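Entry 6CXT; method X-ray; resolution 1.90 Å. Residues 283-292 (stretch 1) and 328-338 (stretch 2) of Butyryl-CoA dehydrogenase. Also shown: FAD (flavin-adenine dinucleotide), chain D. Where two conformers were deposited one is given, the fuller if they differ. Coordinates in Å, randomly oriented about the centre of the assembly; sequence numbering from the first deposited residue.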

# COMPACT_ATOMS: atom_id res chain seq x y z
N HIS B 283 0.01 -7.59 -14.11
CA HIS B 283 -0.90 -6.74 -13.26
C HIS B 283 -0.13 -5.60 -12.62
O HIS B 283 -0.67 -4.51 -12.47
CB HIS B 283 -1.63 -7.59 -12.24
CG HIS B 283 -2.71 -8.39 -12.90
ND1 HIS B 283 -3.86 -8.79 -12.24
CD2 HIS B 283 -2.85 -8.77 -14.19
CE1 HIS B 283 -4.63 -9.46 -13.09
NE2 HIS B 283 -4.06 -9.42 -14.29
N ARG B 284 1.13 -5.90 -12.38
CA ARG B 284 2.08 -4.78 -11.97
C ARG B 284 2.19 -3.61 -13.06
O ARG B 284 1.99 -2.39 -12.86
CB ARG B 284 3.48 -5.35 -11.70
CG ARG B 284 4.49 -4.36 -11.15
CD ARG B 284 5.72 -5.04 -10.54
NE ARG B 284 5.50 -5.82 -9.33
CZ ARG B 284 5.19 -5.33 -8.11
NH1 ARG B 284 5.07 -4.06 -7.89
NH2 ARG B 284 5.00 -6.16 -7.09
N ILE B 285 2.32 -4.11 -14.30
CA ILE B 285 2.34 -3.14 -15.42
C ILE B 285 0.99 -2.44 -15.59
O ILE B 285 0.94 -1.21 -15.90
CB ILE B 285 2.83 -3.82 -16.73
CG1 ILE B 285 4.27 -4.27 -16.50
CG2 ILE B 285 2.80 -2.85 -17.93
CD1 ILE B 285 4.85 -5.15 -17.64
N ALA B 286 -0.11 -3.18 -15.40
CA ALA B 286 -1.42 -2.57 -15.50
C ALA B 286 -1.53 -1.39 -14.48
O ALA B 286 -1.99 -0.32 -14.80
CB ALA B 286 -2.51 -3.59 -15.19
N ASP B 287 -1.03 -1.62 -13.28
CA ASP B 287 -1.09 -0.56 -12.25
C ASP B 287 -0.16 0.60 -12.58
O ASP B 287 -0.49 1.73 -12.24
CB ASP B 287 -0.75 -1.11 -10.86
CG ASP B 287 -1.85 -1.97 -10.26
OD1 ASP B 287 -3.04 -1.87 -10.65
OD2 ASP B 287 -1.49 -2.83 -9.38
N MET B 288 0.98 0.36 -13.24
CA MET B 288 1.79 1.49 -13.74
C MET B 288 0.95 2.29 -14.73
O MET B 288 0.98 3.54 -14.73
CB MET B 288 3.07 0.97 -14.44
CG MET B 288 4.04 0.26 -13.52
SD MET B 288 5.40 -0.54 -14.47
CE MET B 288 6.24 0.94 -15.05
N GLY B 289 0.20 1.60 -15.59
CA GLY B 289 -0.63 2.33 -16.60
C GLY B 289 -1.74 3.14 -15.90
O GLY B 289 -2.02 4.30 -16.27
N VAL B 290 -2.34 2.54 -14.90
CA VAL B 290 -3.41 3.22 -14.14
C VAL B 290 -2.86 4.50 -13.45
O VAL B 290 -3.42 5.61 -13.60
CB VAL B 290 -4.04 2.28 -13.10
CG1 VAL B 290 -5.06 3.06 -12.21
CG2 VAL B 290 -4.72 1.08 -13.81
N ARG B 291 -1.78 4.32 -12.70
CA ARG B 291 -1.22 5.44 -11.96
C ARG B 291 -0.73 6.55 -12.92
O ARG B 291 -0.86 7.73 -12.59
CB ARG B 291 -0.08 4.95 -11.05
CG ARG B 291 -0.63 4.12 -9.86
CD ARG B 291 0.55 3.83 -8.88
NE ARG B 291 1.76 3.33 -9.59
CZ ARG B 291 2.18 2.05 -9.63
NH1 ARG B 291 1.48 1.10 -9.02
NH2 ARG B 291 3.30 1.74 -10.32
N LEU B 292 -0.25 6.17 -14.11
CA LEU B 292 0.17 7.14 -15.08
C LEU B 292 -1.01 7.90 -15.70
O LEU B 292 -0.97 9.15 -15.82
CB LEU B 292 1.00 6.45 -16.17
CG LEU B 292 1.43 7.36 -17.34
CD1 LEU B 292 2.22 8.59 -16.81
CD2 LEU B 292 2.34 6.55 -18.26
N VAL B 328 8.06 7.43 -8.26
CA VAL B 328 8.84 6.52 -7.40
C VAL B 328 8.36 5.06 -7.63
O VAL B 328 9.17 4.14 -7.79
CB VAL B 328 8.64 6.93 -5.88
CG1 VAL B 328 9.15 5.82 -4.93
CG2 VAL B 328 9.42 8.23 -5.58
N GLN B 329 7.06 4.85 -7.68
CA GLN B 329 6.54 3.49 -7.87
C GLN B 329 6.95 2.96 -9.25
O GLN B 329 7.29 1.79 -9.38
CB GLN B 329 5.03 3.47 -7.70
CG GLN B 329 4.55 3.89 -6.30
CD GLN B 329 3.06 4.03 -6.23
OE1 GLN B 329 2.50 5.07 -6.62
NE2 GLN B 329 2.39 3.01 -5.73
N SER B 330 6.89 3.83 -10.26
CA SER B 330 7.29 3.48 -11.62
C SER B 330 8.77 3.03 -11.67
O SER B 330 9.13 1.99 -12.27
CB SER B 330 7.08 4.69 -12.55
OG SER B 330 7.43 4.32 -13.91
N GLY B 331 9.66 3.81 -11.01
CA GLY B 331 11.07 3.46 -10.94
C GLY B 331 11.28 2.09 -10.27
O GLY B 331 12.10 1.29 -10.74
N ILE B 332 10.59 1.83 -9.16
CA ILE B 332 10.75 0.56 -8.51
C ILE B 332 10.17 -0.58 -9.39
O ILE B 332 10.82 -1.61 -9.61
CB ILE B 332 10.05 0.56 -7.14
CG1 ILE B 332 10.79 1.54 -6.17
CG2 ILE B 332 9.98 -0.86 -6.55
CD1 ILE B 332 9.85 1.93 -5.02
N ASP B 333 8.99 -0.36 -9.91
CA ASP B 333 8.31 -1.44 -10.69
C ASP B 333 9.10 -1.77 -12.02
O ASP B 333 9.21 -2.95 -12.41
CB ASP B 333 6.87 -1.02 -11.01
CG ASP B 333 5.96 -1.19 -9.81
OD1 ASP B 333 6.30 -1.91 -8.89
OD2 ASP B 333 4.83 -0.70 -9.85
N SER B 334 9.65 -0.75 -12.67
CA SER B 334 10.51 -0.96 -13.85
C SER B 334 11.69 -1.87 -13.52
O SER B 334 12.04 -2.76 -14.30
CB SER B 334 11.01 0.38 -14.40
OG SER B 334 9.91 1.08 -14.93
N ILE B 335 12.33 -1.65 -12.36
CA ILE B 335 13.39 -2.56 -11.96
C ILE B 335 12.84 -3.96 -11.74
O ILE B 335 13.42 -4.95 -12.24
CB ILE B 335 14.16 -2.02 -10.71
CG1 ILE B 335 14.97 -0.77 -11.13
CG2 ILE B 335 15.07 -3.06 -10.11
CD1 ILE B 335 15.54 0.00 -9.90
N ARG B 336 11.76 -4.09 -11.01
CA ARG B 336 11.19 -5.38 -10.79
C ARG B 336 10.90 -6.16 -12.10
O ARG B 336 11.19 -7.29 -12.19
CB ARG B 336 9.92 -5.25 -9.96
CG ARG B 336 10.08 -4.76 -8.54
CD ARG B 336 8.74 -4.86 -7.87
NE ARG B 336 8.59 -4.23 -6.58
CZ ARG B 336 8.92 -4.78 -5.43
NH1 ARG B 336 9.55 -5.91 -5.39
NH2 ARG B 336 8.66 -4.14 -4.33
N VAL B 337 10.34 -5.48 -13.06
CA VAL B 337 9.90 -6.07 -14.33
C VAL B 337 11.17 -6.52 -15.08
O VAL B 337 11.18 -7.61 -15.69
CB VAL B 337 9.10 -5.07 -15.22
CG1 VAL B 337 8.98 -5.55 -16.70
CG2 VAL B 337 7.73 -4.78 -14.63
N HIS B 338 12.23 -5.71 -15.03
CA HIS B 338 13.43 -5.99 -15.83
C HIS B 338 14.37 -6.98 -15.13
O HIS B 338 15.33 -7.44 -15.76
CB HIS B 338 14.17 -4.67 -16.12
CG HIS B 338 13.56 -3.90 -17.22
ND1 HIS B 338 12.44 -3.09 -17.04
CD2 HIS B 338 13.85 -3.84 -18.54
CE1 HIS B 338 12.12 -2.53 -18.20
NE2 HIS B 338 12.96 -2.97 -19.12
PA FAD D . 13.56 -12.67 -15.02
O1A FAD D . 13.57 -14.07 -14.45
O2A FAD D . 13.69 -12.34 -16.50
O5B FAD D . 12.27 -11.90 -14.39
C5B FAD D . 11.83 -10.61 -14.87
C4B FAD D . 10.48 -10.36 -14.16
O4B FAD D . 9.55 -11.43 -14.48
C3B FAD D . 10.66 -10.34 -12.65
O3B FAD D . 9.68 -9.39 -12.19
C2B FAD D . 10.18 -11.75 -12.23
O2B FAD D . 9.75 -11.85 -10.85
C1B FAD D . 9.06 -12.03 -13.29
N9A FAD D . 8.86 -13.49 -13.38
C8A FAD D . 9.69 -14.41 -13.94
N7A FAD D . 9.19 -15.68 -13.73
C5A FAD D . 8.04 -15.57 -13.01
C6A FAD D . 7.00 -16.47 -12.46
N6A FAD D . 7.08 -17.84 -12.58
N1A FAD D . 5.96 -15.89 -11.77
C2A FAD D . 5.84 -14.53 -11.59
N3A FAD D . 6.75 -13.67 -12.10
C4A FAD D . 7.83 -14.11 -12.79
N1 FAD D . 22.67 -15.26 -10.11
C2 FAD D . 23.62 -16.24 -9.87
O2 FAD D . 23.48 -17.31 -10.52
N3 FAD D . 24.66 -16.09 -9.00
C4 FAD D . 24.87 -14.92 -8.36
O4 FAD D . 25.82 -14.81 -7.59
C4X FAD D . 23.89 -13.80 -8.58
N5 FAD D . 24.03 -12.58 -8.01
C5X FAD D . 23.19 -11.54 -8.26
C6 FAD D . 23.43 -10.30 -7.61
C7 FAD D . 22.58 -9.21 -7.88
C7M FAD D . 22.87 -7.89 -7.21
C8 FAD D . 21.45 -9.35 -8.81
C8M FAD D . 20.54 -8.20 -9.08
C9 FAD D . 21.18 -10.59 -9.43
C9A FAD D . 22.03 -11.69 -9.17
N10 FAD D . 21.83 -12.96 -9.80
C10 FAD D . 22.76 -14.02 -9.52
C1' FAD D . 20.74 -13.19 -10.74
C2' FAD D . 19.41 -13.29 -9.96
O2' FAD D . 19.28 -14.49 -9.19
C3' FAD D . 18.27 -13.06 -10.93
O3' FAD D . 18.38 -11.68 -11.37
C4' FAD D . 16.85 -13.43 -10.48
O4' FAD D . 16.73 -14.88 -10.33
C5' FAD D . 15.80 -12.96 -11.51
O5' FAD D . 16.21 -13.43 -12.80
P FAD D . 16.24 -12.42 -14.01
O1P FAD D . 16.64 -13.16 -15.29
O2P FAD D . 17.07 -11.18 -13.71
O3P FAD D . 14.74 -11.89 -14.24
O HOH W 1 2.57 -1.58 -10.18

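A single buried carboxylate, D333, holds two arginines from the facing helix, one on each of its oxygens. R284 NH1 donates to D333 OD1 at 2.7 Å, and R291 NH2 donates to D333 OD2 at 2.9 Å; both hydrogen bonds are parts of salt bridges. The arginines sit seven residues apart, two helical turns, so both CA-to-CB bonds point toward the other helix, and the CA-to-CB bond of D333 likewise points toward the first helix. The helices run nearly antiparallel, at 158°, with axes 10.4 Å apart at closest approach, and the long arginine side chains bridge that gap.

Water 1 ties the cluster to the backbone. The oxygen of water 1 donates to R284 O (2.9 Å) and to D333 OD2 (2.4 Å, a very short contact), and accepts from R291 NH1 (3.1 Å).

Charge is not simply paired off here. The CA-to-CB bond of R336 also points toward the first helix, and R336 CD lies over one face of the R284 guanidinium, 3.6 Å from R284 CZ. This brings like charges close, with R284 NH1 3.8 Å from R336 NE, but D333 lies beside both: R336 NE makes a long salt bridge of 4.0 Å to D333 OD1. The packing has a cost, since R284 NE is buried by the contact without a partner.

R291 follows a similar pattern, with D333 OD2 at the edge of its guanidinium and Q329 CB over one face.

Alongside the polar cluster the packing turns less polar. M288 starts sideways, yet its end reaches in, placing M288 SD 3.8 Å from D333 CB and M288 CE 3.7 Å from S334 OG. S334 OG is already committed to its own helix, donating to S330 O at 2.9 Å. I285 CG1 meets V337 CG2 at 4.0 Å. The design rule visible here is one acid shared by two arginines, with aliphatic groups covering guanidinium faces.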